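Local coordinates for CDP-glucose 4,6-dehydratase (Salmonella enterica subsp. enterica serovar Typhi, PDB 1WVG), which catalyses the NAD+-dependent dehydration of CDP-D-glucose to CDP-4-dehydro-6-deoxy-D-glucose, an early step in making a dideoxysugar for the lipopolysaccharide O-antigen, at residues W24-L29 and A34-Y39; L58-I63 and A77-E82; A126-T131 and I243-R248. All coordinates share one frame; numbering follows the deposited sequence.

Interaction 1 of 3, residues W24-L29 and A34-Y39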
loop_
_atom_site.group_PDB
_atom_site.type_symbol
_atom_site.label_atom_id
_atom_site.label_comp_id
_atom_site.label_asym_id
_atom_site.label_seq_id
_atom_site.Cartn_x
_atom_site.Cartn_y
_atom_site.Cartn_z
ATOM N N TRP A 24 -11.056 4.299 -36.474
ATOM C CA TRP A 24 -10.389 3.028 -36.717
ATOM C C TRP A 24 -11.253 1.883 -36.203
ATOM O O TRP A 24 -11.392 0.813 -36.827
ATOM C CB TRP A 24 -9.001 3.005 -36.075
ATOM C CG TRP A 24 -7.890 3.662 -36.848
ATOM C CD1 TRP A 24 -7.323 4.861 -36.568
ATOM C CD2 TRP A 24 -7.165 3.130 -37.957
ATOM N NE1 TRP A 24 -6.288 5.137 -37.445
ATOM C CE2 TRP A 24 -6.154 4.075 -38.303
ATOM C CE3 TRP A 24 -7.293 1.979 -38.718
ATOM C CZ2 TRP A 24 -5.256 3.865 -39.373
ATOM C CZ3 TRP A 24 -6.399 1.765 -39.762
ATOM C CH2 TRP A 24 -5.385 2.681 -40.088
ATOM N N LEU A 25 -11.856 2.146 -35.056
ATOM C CA LEU A 25 -12.719 1.118 -34.503
ATOM C C LEU A 25 -13.935 0.886 -35.384
ATOM O O LEU A 25 -14.295 -0.248 -35.736
ATOM C CB LEU A 25 -13.188 1.453 -33.057
ATOM C CG LEU A 25 -14.030 0.328 -32.444
ATOM C CD1 LEU A 25 -13.247 -0.980 -32.411
ATOM C CD2 LEU A 25 -14.503 0.709 -31.048
ATOM N N SER A 26 -14.599 1.979 -35.719
ATOM C CA SER A 26 -15.795 1.809 -36.549
ATOM C C SER A 26 -15.511 1.088 -37.870
ATOM O O SER A 26 -16.229 0.194 -38.347
ATOM C CB SER A 26 -16.463 3.151 -36.772
ATOM O OG SER A 26 -16.697 3.760 -35.520
ATOM N N LEU A 27 -14.413 1.491 -38.468
ATOM C CA LEU A 27 -13.997 0.870 -39.676
ATOM C C LEU A 27 -13.795 -0.632 -39.472
ATOM O O LEU A 27 -14.347 -1.480 -40.193
ATOM C CB LEU A 27 -12.688 1.500 -40.067
ATOM C CG LEU A 27 -12.259 0.994 -41.419
ATOM C CD1 LEU A 27 -13.391 1.250 -42.402
ATOM C CD2 LEU A 27 -11.042 1.804 -41.861
ATOM N N TRP A 28 -12.999 -0.965 -38.456
ATOM C CA TRP A 28 -12.721 -2.362 -38.145
ATOM C C TRP A 28 -14.003 -3.157 -38.031
ATOM O O TRP A 28 -14.217 -4.208 -38.657
ATOM C CB TRP A 28 -11.992 -2.479 -36.781
ATOM C CG TRP A 28 -11.230 -3.785 -36.655
ATOM C CD1 TRP A 28 -11.503 -4.942 -37.330
ATOM C CD2 TRP A 28 -10.038 -4.042 -35.863
ATOM N NE1 TRP A 28 -10.571 -5.904 -37.011
ATOM C CE2 TRP A 28 -9.663 -5.378 -36.100
ATOM C CE3 TRP A 28 -9.253 -3.272 -34.979
ATOM C CZ2 TRP A 28 -8.519 -5.935 -35.479
ATOM C CZ3 TRP A 28 -8.118 -3.810 -34.379
ATOM C CH2 TRP A 28 -7.764 -5.139 -34.631
ATOM N N LEU A 29 -14.833 -2.625 -37.132
ATOM C CA LEU A 29 -16.125 -3.191 -36.789
ATOM C C LEU A 29 -17.062 -3.384 -38.003
ATOM O O LEU A 29 -17.639 -4.466 -38.227
ATOM C CB LEU A 29 -16.800 -2.384 -35.650
ATOM C CG LEU A 29 -16.343 -2.743 -34.220
ATOM C CD1 LEU A 29 -17.212 -2.079 -33.136
ATOM C CD2 LEU A 29 -16.299 -4.263 -34.005
ATOM N N ALA A 34 -20.409 -5.930 -38.527
ATOM C CA ALA A 34 -21.225 -5.285 -37.498
ATOM C C ALA A 34 -22.057 -4.085 -37.957
ATOM O O ALA A 34 -21.698 -3.349 -38.905
ATOM C CB ALA A 34 -20.323 -4.849 -36.342
ATOM N N ILE A 35 -23.165 -3.852 -37.239
ATOM C CA ILE A 35 -24.012 -2.699 -37.509
ATOM C C ILE A 35 -23.753 -1.610 -36.470
ATOM O O ILE A 35 -24.250 -1.652 -35.340
ATOM C CB ILE A 35 -25.489 -3.022 -37.610
ATOM C CG1 ILE A 35 -25.769 -4.121 -38.642
ATOM C CG2 ILE A 35 -26.226 -1.753 -37.994
ATOM C CD1 ILE A 35 -27.188 -4.644 -38.472
ATOM N N VAL A 36 -22.955 -0.626 -36.877
ATOM C CA VAL A 36 -22.528 0.466 -36.021
ATOM C C VAL A 36 -23.256 1.781 -36.184
ATOM O O VAL A 36 -23.486 2.233 -37.308
ATOM C CB VAL A 36 -21.055 0.725 -36.279
ATOM C CG1 VAL A 36 -20.453 1.715 -35.266
ATOM C CG2 VAL A 36 -20.300 -0.598 -36.317
ATOM N N LYS A 37 -23.579 2.379 -35.028
ATOM C CA LYS A 37 -24.237 3.675 -34.926
ATOM C C LYS A 37 -23.306 4.512 -34.064
ATOM O O LYS A 37 -22.959 4.106 -32.977
ATOM C CB LYS A 37 -25.662 3.608 -34.403
ATOM C CG LYS A 37 -26.272 4.975 -34.093
ATOM C CD LYS A 37 -27.791 4.943 -33.841
ATOM C CE LYS A 37 -28.363 6.336 -33.558
ATOM N NZ LYS A 37 -29.788 6.397 -33.187
ATOM N N GLY A 38 -22.834 5.638 -34.564
ATOM C CA GLY A 38 -21.921 6.461 -33.807
ATOM C C GLY A 38 -22.656 7.655 -33.236
ATOM O O GLY A 38 -23.698 8.062 -33.737
ATOM N N TYR A 39 -22.105 8.240 -32.191
ATOM C CA TYR A 39 -22.699 9.409 -31.574
ATOM C C TYR A 39 -21.542 10.198 -31.041
ATOM O O TYR A 39 -20.836 9.729 -30.155
ATOM C CB TYR A 39 -23.706 9.037 -30.452
ATOM C CG TYR A 39 -24.364 10.194 -29.690
ATOM C CD1 TYR A 39 -25.749 10.391 -29.728
ATOM C CD2 TYR A 39 -23.636 11.053 -28.863
ATOM C CE1 TYR A 39 -26.372 11.418 -29.008
ATOM C CE2 TYR A 39 -24.245 12.062 -28.106
ATOM C CZ TYR A 39 -25.623 12.269 -28.196
ATOM O OH TYR A 39 -26.238 13.273 -27.466
#

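Interaction 2 of 3, residues L58-I63 and A77-E82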
loop_
_atom_site.group_PDB
_atom_site.type_symbol
_atom_site.label_atom_id
_atom_site.label_comp_id
_atom_site.label_asym_id
_atom_site.label_seq_id
_atom_site.Cartn_x
_atom_site.Cartn_y
_atom_site.Cartn_z
ATOM N N LEU A 58 -20.663 4.550 -44.420
ATOM C CA LEU A 58 -20.635 3.129 -44.146
ATOM C C LEU A 58 -21.247 2.818 -42.807
ATOM O O LEU A 58 -21.230 1.670 -42.354
ATOM C CB LEU A 58 -19.203 2.601 -44.213
ATOM C CG LEU A 58 -18.437 3.284 -45.325
ATOM C CD1 LEU A 58 -16.933 3.176 -45.074
ATOM C CD2 LEU A 58 -18.825 2.609 -46.633
ATOM N N MET A 59 -21.825 3.852 -42.210
ATOM C CA MET A 59 -22.435 3.632 -40.938
ATOM C C MET A 59 -23.439 4.690 -40.643
ATOM O O MET A 59 -23.487 5.687 -41.335
ATOM C CB MET A 59 -21.322 3.649 -39.855
ATOM C CG MET A 59 -20.881 5.044 -39.456
ATOM S SD MET A 59 -19.533 4.957 -38.239
ATOM C CE MET A 59 -20.405 5.138 -36.642
ATOM N N GLU A 60 -24.202 4.455 -39.591
ATOM C CA GLU A 60 -25.178 5.410 -39.177
ATOM C C GLU A 60 -24.456 6.358 -38.239
ATOM O O GLU A 60 -24.225 6.079 -37.064
ATOM C CB GLU A 60 -26.407 4.723 -38.513
ATOM C CG GLU A 60 -27.556 5.682 -38.127
ATOM C CD GLU A 60 -28.678 5.029 -37.330
ATOM O OE1 GLU A 60 -28.804 3.821 -37.160
ATOM O OE2 GLU A 60 -29.507 5.918 -36.830
ATOM N N SER A 61 -24.063 7.493 -38.767
ATOM C CA SER A 61 -23.359 8.472 -37.962
ATOM C C SER A 61 -24.270 9.585 -37.433
ATOM O O SER A 61 -24.846 10.386 -38.177
ATOM C CB SER A 61 -22.170 9.009 -38.739
ATOM O OG SER A 61 -21.616 10.098 -38.026
ATOM N N HIS A 62 -24.411 9.662 -36.116
ATOM C CA HIS A 62 -25.258 10.684 -35.519
ATOM C C HIS A 62 -24.438 11.734 -34.778
ATOM O O HIS A 62 -23.613 11.397 -33.910
ATOM C CB HIS A 62 -26.350 10.067 -34.613
ATOM C CG HIS A 62 -27.123 11.081 -33.818
ATOM N ND1 HIS A 62 -28.468 11.340 -34.067
ATOM C CD2 HIS A 62 -26.734 11.892 -32.789
ATOM C CE1 HIS A 62 -28.849 12.289 -33.204
ATOM N NE2 HIS A 62 -27.834 12.643 -32.419
ATOM N N ILE A 63 -24.692 13.013 -35.132
ATOM C CA ILE A 63 -24.001 14.150 -34.545
ATOM C C ILE A 63 -24.709 14.624 -33.310
ATOM O O ILE A 63 -25.828 15.089 -33.395
ATOM C CB ILE A 63 -23.841 15.305 -35.518
ATOM C CG1 ILE A 63 -22.791 14.906 -36.522
ATOM C CG2 ILE A 63 -23.310 16.503 -34.750
ATOM C CD1 ILE A 63 -21.697 14.038 -35.897
ATOM N N ALA A 77 -31.808 4.260 -27.357
ATOM C CA ALA A 77 -33.136 3.639 -27.307
ATOM C C ALA A 77 -33.678 3.180 -28.667
ATOM O O ALA A 77 -34.178 2.072 -28.840
ATOM C CB ALA A 77 -34.111 4.620 -26.667
ATOM N N GLU A 78 -33.557 4.066 -29.639
ATOM C CA GLU A 78 -34.066 3.802 -30.957
ATOM C C GLU A 78 -33.315 2.760 -31.742
ATOM O O GLU A 78 -33.881 2.211 -32.695
ATOM C CB GLU A 78 -34.150 5.095 -31.775
ATOM C CG GLU A 78 -33.378 4.969 -33.095
ATOM C CD GLU A 78 -33.090 6.285 -33.761
ATOM O OE1 GLU A 78 -32.678 7.280 -33.171
ATOM O OE2 GLU A 78 -33.316 6.229 -35.053
ATOM N N PHE A 79 -32.048 2.517 -31.361
ATOM C CA PHE A 79 -31.179 1.562 -32.063
ATOM C C PHE A 79 -31.152 0.205 -31.382
ATOM O O PHE A 79 -30.925 -0.851 -32.000
ATOM C CB PHE A 79 -29.751 2.182 -32.152
ATOM C CG PHE A 79 -28.676 1.433 -32.926
ATOM C CD1 PHE A 79 -28.797 1.221 -34.300
ATOM C CD2 PHE A 79 -27.507 1.004 -32.295
ATOM C CE1 PHE A 79 -27.807 0.564 -35.027
ATOM C CE2 PHE A 79 -26.509 0.335 -33.004
ATOM C CZ PHE A 79 -26.657 0.124 -34.374
ATOM N N LYS A 80 -31.354 0.256 -30.066
ATOM C CA LYS A 80 -31.327 -0.956 -29.286
ATOM C C LYS A 80 -30.088 -1.761 -29.595
ATOM O O LYS A 80 -30.187 -2.869 -30.067
ATOM C CB LYS A 80 -32.532 -1.856 -29.496
ATOM C CG LYS A 80 -33.808 -1.122 -29.889
ATOM C CD LYS A 80 -34.686 -1.940 -30.841
ATOM C CE LYS A 80 -34.811 -1.355 -32.251
ATOM N NZ LYS A 80 -34.284 -2.211 -33.341
ATOM N N PRO A 81 -28.905 -1.232 -29.309
ATOM C CA PRO A 81 -27.686 -1.999 -29.557
ATOM C C PRO A 81 -27.540 -3.152 -28.561
ATOM O O PRO A 81 -28.200 -3.237 -27.517
ATOM C CB PRO A 81 -26.557 -1.020 -29.211
ATOM C CG PRO A 81 -27.141 -0.092 -28.140
ATOM C CD PRO A 81 -28.651 -0.066 -28.405
ATOM N N GLU A 82 -26.621 -4.047 -28.841
ATOM C CA GLU A 82 -26.378 -5.128 -27.906
ATOM C C GLU A 82 -25.001 -4.890 -27.274
ATOM O O GLU A 82 -24.644 -5.451 -26.244
ATOM C CB GLU A 82 -26.312 -6.471 -28.643
ATOM C CG GLU A 82 -27.482 -6.635 -29.639
ATOM C CD GLU A 82 -27.102 -7.118 -31.018
ATOM O OE1 GLU A 82 -26.458 -6.480 -31.821
ATOM O OE2 GLU A 82 -27.569 -8.305 -31.283
#

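Interaction 3 of 3, residues A126-T131 and I243-R248. With APR (adenosine-5-diphosphoribose), chain C.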
loop_
_atom_site.group_PDB
_atom_site.type_symbol
_atom_site.label_atom_id
_atom_site.label_comp_id
_atom_site.label_asym_id
_atom_site.label_seq_id
_atom_site.Cartn_x
_atom_site.Cartn_y
_atom_site.Cartn_z
ATOM N N ALA A 126 -22.921 -5.917 -23.474
ATOM C CA ALA A 126 -21.557 -5.616 -23.148
ATOM C C ALA A 126 -21.318 -4.146 -23.278
ATOM O O ALA A 126 -21.780 -3.544 -24.229
ATOM C CB ALA A 126 -20.640 -6.354 -24.107
ATOM N N VAL A 127 -20.646 -3.589 -22.291
ATOM C CA VAL A 127 -20.301 -2.192 -22.279
ATOM C C VAL A 127 -18.806 -2.089 -22.037
ATOM O O VAL A 127 -18.271 -2.607 -21.053
ATOM C CB VAL A 127 -21.077 -1.374 -21.262
ATOM C CG1 VAL A 127 -20.694 0.102 -21.410
ATOM C CG2 VAL A 127 -22.574 -1.547 -21.443
ATOM N N VAL A 128 -18.138 -1.449 -22.985
ATOM C CA VAL A 128 -16.702 -1.227 -22.941
ATOM C C VAL A 128 -16.427 0.257 -22.752
ATOM O O VAL A 128 -16.516 1.042 -23.693
ATOM C CB VAL A 128 -15.957 -1.763 -24.150
ATOM C CG1 VAL A 128 -14.469 -1.505 -23.969
ATOM C CG2 VAL A 128 -16.221 -3.272 -24.292
ATOM N N ASN A 129 -16.108 0.647 -21.511
ATOM C CA ASN A 129 -15.828 2.033 -21.168
ATOM C C ASN A 129 -14.340 2.382 -21.353
ATOM O O ASN A 129 -13.471 1.947 -20.618
ATOM C CB ASN A 129 -16.390 2.377 -19.758
ATOM C CG ASN A 129 -15.959 3.739 -19.212
ATOM O OD1 ASN A 129 -15.993 4.711 -19.954
ATOM N ND2 ASN A 129 -15.536 3.835 -17.940
ATOM N N ILE A 130 -14.032 3.179 -22.358
ATOM C CA ILE A 130 -12.676 3.581 -22.606
ATOM C C ILE A 130 -12.246 4.724 -21.702
ATOM O O ILE A 130 -12.786 5.836 -21.758
ATOM C CB ILE A 130 -12.489 4.058 -24.040
ATOM C CG1 ILE A 130 -12.399 2.853 -24.974
ATOM C CG2 ILE A 130 -11.185 4.867 -24.084
ATOM C CD1 ILE A 130 -13.674 2.056 -25.025
ATOM N N THR A 131 -11.254 4.472 -20.849
ATOM C CA THR A 131 -10.797 5.539 -19.981
ATOM C C THR A 131 -9.463 6.068 -20.511
ATOM O O THR A 131 -9.392 6.617 -21.612
ATOM C CB THR A 131 -10.845 5.205 -18.464
ATOM O OG1 THR A 131 -9.976 4.117 -18.186
ATOM C CG2 THR A 131 -12.262 4.835 -18.060
ATOM N N ILE A 243 -11.944 -5.076 -28.454
ATOM C CA ILE A 243 -12.829 -5.938 -29.192
ATOM C C ILE A 243 -12.951 -7.269 -28.517
ATOM O O ILE A 243 -14.051 -7.822 -28.389
ATOM C CB ILE A 243 -12.351 -6.067 -30.637
ATOM C CG1 ILE A 243 -12.796 -4.856 -31.418
ATOM C CG2 ILE A 243 -12.855 -7.315 -31.349
ATOM C CD1 ILE A 243 -11.905 -4.699 -32.645
ATOM N N VAL A 244 -11.801 -7.754 -28.083
ATOM C CA VAL A 244 -11.743 -9.047 -27.408
ATOM C C VAL A 244 -12.566 -9.068 -26.136
ATOM O O VAL A 244 -13.329 -10.013 -25.865
ATOM C CB VAL A 244 -10.327 -9.524 -27.169
ATOM C CG1 VAL A 244 -10.360 -10.615 -26.101
ATOM C CG2 VAL A 244 -9.730 -10.034 -28.485
ATOM N N VAL A 245 -12.461 -7.989 -25.370
ATOM C CA VAL A 245 -13.225 -7.974 -24.147
ATOM C C VAL A 245 -14.675 -7.900 -24.440
ATOM O O VAL A 245 -15.463 -8.504 -23.731
ATOM C CB VAL A 245 -12.825 -6.943 -23.085
ATOM C CG1 VAL A 245 -11.338 -7.028 -22.799
ATOM C CG2 VAL A 245 -13.122 -5.577 -23.656
ATOM N N ALA A 246 -15.038 -7.151 -25.468
ATOM C CA ALA A 246 -16.470 -7.105 -25.741
ATOM C C ALA A 246 -17.009 -8.513 -26.027
ATOM O O ALA A 246 -18.117 -8.892 -25.630
ATOM C CB ALA A 246 -16.755 -6.205 -26.935
ATOM N N GLN A 247 -16.215 -9.281 -26.754
ATOM C CA GLN A 247 -16.595 -10.636 -27.077
ATOM C C GLN A 247 -16.901 -11.437 -25.798
ATOM O O GLN A 247 -17.971 -12.026 -25.605
ATOM C CB GLN A 247 -15.430 -11.239 -27.861
ATOM C CG GLN A 247 -15.535 -10.847 -29.350
ATOM C CD GLN A 247 -14.277 -11.081 -30.170
ATOM O OE1 GLN A 247 -14.111 -10.464 -31.238
ATOM N NE2 GLN A 247 -13.382 -11.949 -29.685
ATOM N N ARG A 248 -15.913 -11.424 -24.910
ATOM C CA ARG A 248 -15.968 -12.100 -23.625
ATOM C C ARG A 248 -17.088 -11.610 -22.750
ATOM O O ARG A 248 -17.778 -12.396 -22.123
ATOM C CB ARG A 248 -14.654 -11.963 -22.901
ATOM C CG ARG A 248 -13.611 -12.578 -23.811
ATOM C CD ARG A 248 -13.705 -14.098 -23.795
ATOM N NE ARG A 248 -12.461 -14.633 -23.265
ATOM C CZ ARG A 248 -12.324 -15.735 -22.540
ATOM N NH1 ARG A 248 -13.357 -16.529 -22.235
ATOM N NH2 ARG A 248 -11.091 -16.045 -22.111
HETATM N N1 APR C . -20.095 14.797 -27.116
HETATM C C2 APR C . -19.900 13.803 -28.014
HETATM N N3 APR C . -18.789 13.406 -28.559
HETATM C C4 APR C . -17.729 14.103 -28.098
HETATM C C5 APR C . -17.739 15.109 -27.184
HETATM C C6 APR C . -19.014 15.493 -26.670
HETATM N N6 APR C . -19.261 16.430 -25.738
HETATM N N7 APR C . -16.449 15.566 -26.945
HETATM C C8 APR C . -15.686 14.830 -27.739
HETATM N N9 APR C . -16.413 13.931 -28.456
HETATM C "C1'" APR C . -15.966 12.961 -29.440
HETATM C "C2'" APR C . -15.345 13.642 -30.629
HETATM O "O2'" APR C . -16.369 14.204 -31.464
HETATM C "C3'" APR C . -14.644 12.435 -31.256
HETATM O "O3'" APR C . -15.468 11.517 -31.991
HETATM O "O4'" APR C . -14.912 12.228 -28.901
HETATM C "C4'" APR C . -14.081 11.770 -29.970
HETATM C "C5'" APR C . -12.699 12.209 -29.587
HETATM O "O5'" APR C . -11.788 11.680 -30.582
HETATM P PA APR C . -10.262 12.229 -30.727
HETATM O O1A APR C . -10.114 13.682 -30.298
HETATM O O2A APR C . -9.706 11.730 -32.080
HETATM O O3A APR C . -9.543 11.405 -29.593
HETATM P PB APR C . -9.115 9.836 -29.635
HETATM O O1B APR C . -7.608 9.818 -29.720
HETATM O O2B APR C . -9.935 9.044 -30.637
HETATM O O5D APR C . -9.674 9.379 -28.216
HETATM C C5D APR C . -10.729 8.404 -28.191
HETATM O O4D APR C . -9.816 7.164 -26.246
HETATM O O1D APR C . -7.737 7.758 -25.351
HETATM C C1D APR C . -9.183 7.825 -25.188
HETATM O O2D APR C . -9.697 9.928 -24.040
HETATM C C2D APR C . -9.617 9.266 -25.316
HETATM O O3D APR C . -11.859 8.813 -24.646
HETATM C C3D APR C . -11.055 9.127 -25.781
HETATM C C4D APR C . -10.924 7.978 -26.753
#

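Interaction 1 of 3, residues W24-L29 and A34-Y39
Val36 turns its two methyls to different parts of the helix: with CG1 anti to the backbone N (chi1 -171°), CG2 is left beside that nitrogen and facing Leu29, while CG1 lies on the Ser26 side. Val36 CG2 comes within 4.0 Å of Leu29 CB, so the leucine is met at the root of its side chain and not at its terminal methyls. Val36 CG1 approaches Ser26 OG more loosely, at 4.3 Å. The serine hydroxyl is already engaged within its own helix, hydrogen-bonded to Gly22 O, and offers the valine a neighbour for packing and not a polar partner.

The two segments belong to the first beta-alpha-beta unit of the Rossmann fold, in which strand 11-15 leads into helix 20-31 and then strand 35-40. The contact lies where the chain leaves that helix to enter the second strand. At this turn Ala34 N donates a hydrogen bond to Leu29 O over 3.1 Å. The bond is somewhat bent, with an N-H...O angle of 146°, and the nitrogen stands 29° off the plane of the carbonyl group. Leu29 O also has Ala34 CB beside it at 3.3 Å, while the CB atoms of Leu29 and Ala34 are 4.4 Å apart. The alanine thus touches the last turn of the helix at Leu29, through both its amide and its methyl.

Trp28 packs on Leu239 of helix 236-251, and at the helix's start Phe20 N is hydrogen-bonded to the bound adenosine-5-diphosphoribose.

All four touching residues are buried, and one backbone hydrogen bond is the sole polar link between the segments. The chemistry is consistent with a polar tie at the turn and mainly apolar contact between helix and strand.

Interaction 2 of 3, residues L58-I63 and A77-E82
At the outer edge of the Rossmann sheet, strand 60-63 and the last turn of helix 69-79 face each other through Glu60, Glu78 and Phe79. Glu60 reaches out as an extended chain, CG anti to the backbone N (chi1 -176°), and brings OE1 to 3.9 Å from Phe79 CD1 and almost as near to CE1. The two side chains run past one another, pointing opposite ways, and the carboxylate plane stands nearly upright to the ring plane, 82° apart.

Helix 69-79 is the connection of a beta-alpha-beta crossover that carries the chain from edge strand 60-63 over strands 35-40 and 11-15 to strand 83-86. The buried Phe79 ring accordingly rests on Ile35 and Lys37 of one covered strand and on Phe13 of the other. Lys80, with positive phi, then turns the chain out of the helix.

On the side away from the ring, Glu60 OE2 and Glu78 OE2 stand 4.2 Å apart. Lys37 NZ forms a salt bridge with Glu78 OE1 and a long, weak ion pair with Glu60 OE2; its positive charge would probably offset part of the repulsion between the two exposed carboxylates.

Interaction 3 of 3, residues A126-T131 and I243-R248
Strand 126-130 and helix 243-248 run nearly antiparallel, at 151° between their N-to-C directions, with their axes 8.0 Å apart at the closest and Ala126 CA only 5.9 Å from Ala246 CA. This is helix-on-sheet packing of the Rossmann fold: strand 126-130 lies inside the parallel sheet, between strands 83-86 and 187-197, and helix 236-251 covers one face of it.

The close approach coincides with alanines on both sides. Ala126 turns its methyl toward the helix, and CB lies 3.9 Å from Ala246 O. Two residues on, Val128 points to the same face. A chi1 of -178° in Val128 leaves CG2 beside the backbone nitrogen, where it meets two helix residues, 3.9 Å from Val245 CG2 and 4.0 Å from Ala246 CB. In Val245 a chi1 of -52° places CG1 anti to the carbonyl carbon and leaves the touching CG2 between backbone N and carbonyl carbon; the two valines cross obliquely. No hydrogen bond joins the segments. Phe85 of the adjoining strand touches both Val128 and Ala246, while Leu249, a turn beyond Ala246, lies against Ala126 and Val128.

Towards its C-terminal end the strand leaves this helix segment and enters the cofactor pocket. Thr131 O accepts a hydrogen bond from Lys161 NZ and also lies 3.8 Å from C1D of adenosine-5-diphosphoribose, the carbon to which nicotinamide is attached in NAD+. Alongside, Ile130 sets its CG2 methyl 3.4 Å from O4D of the adenosine-5-diphosphoribose, the ring oxygen of that ribose.

The three contacts sample one parallel Rossmann sheet from its interior to its edge. Interactions 1 and 3 are core: both set aliphatic groups between a helix and a strand, and their helices meet where Ile243 packs on Leu25 and Trp28. Only interaction 1, with four residues between its segments, adds a hydrogen bond across the contact. Interaction 2 is partly exposed, and carboxylates take the place of methyls. It nevertheless joins interaction 1 directly, since strands 35-40 and 60-63 are neighbours, paired at Gly38 with Glu60 and His62. A probable backbone bond from Ala126 to Glu82 ties interaction 3 to the 77-82 segment of interaction 2.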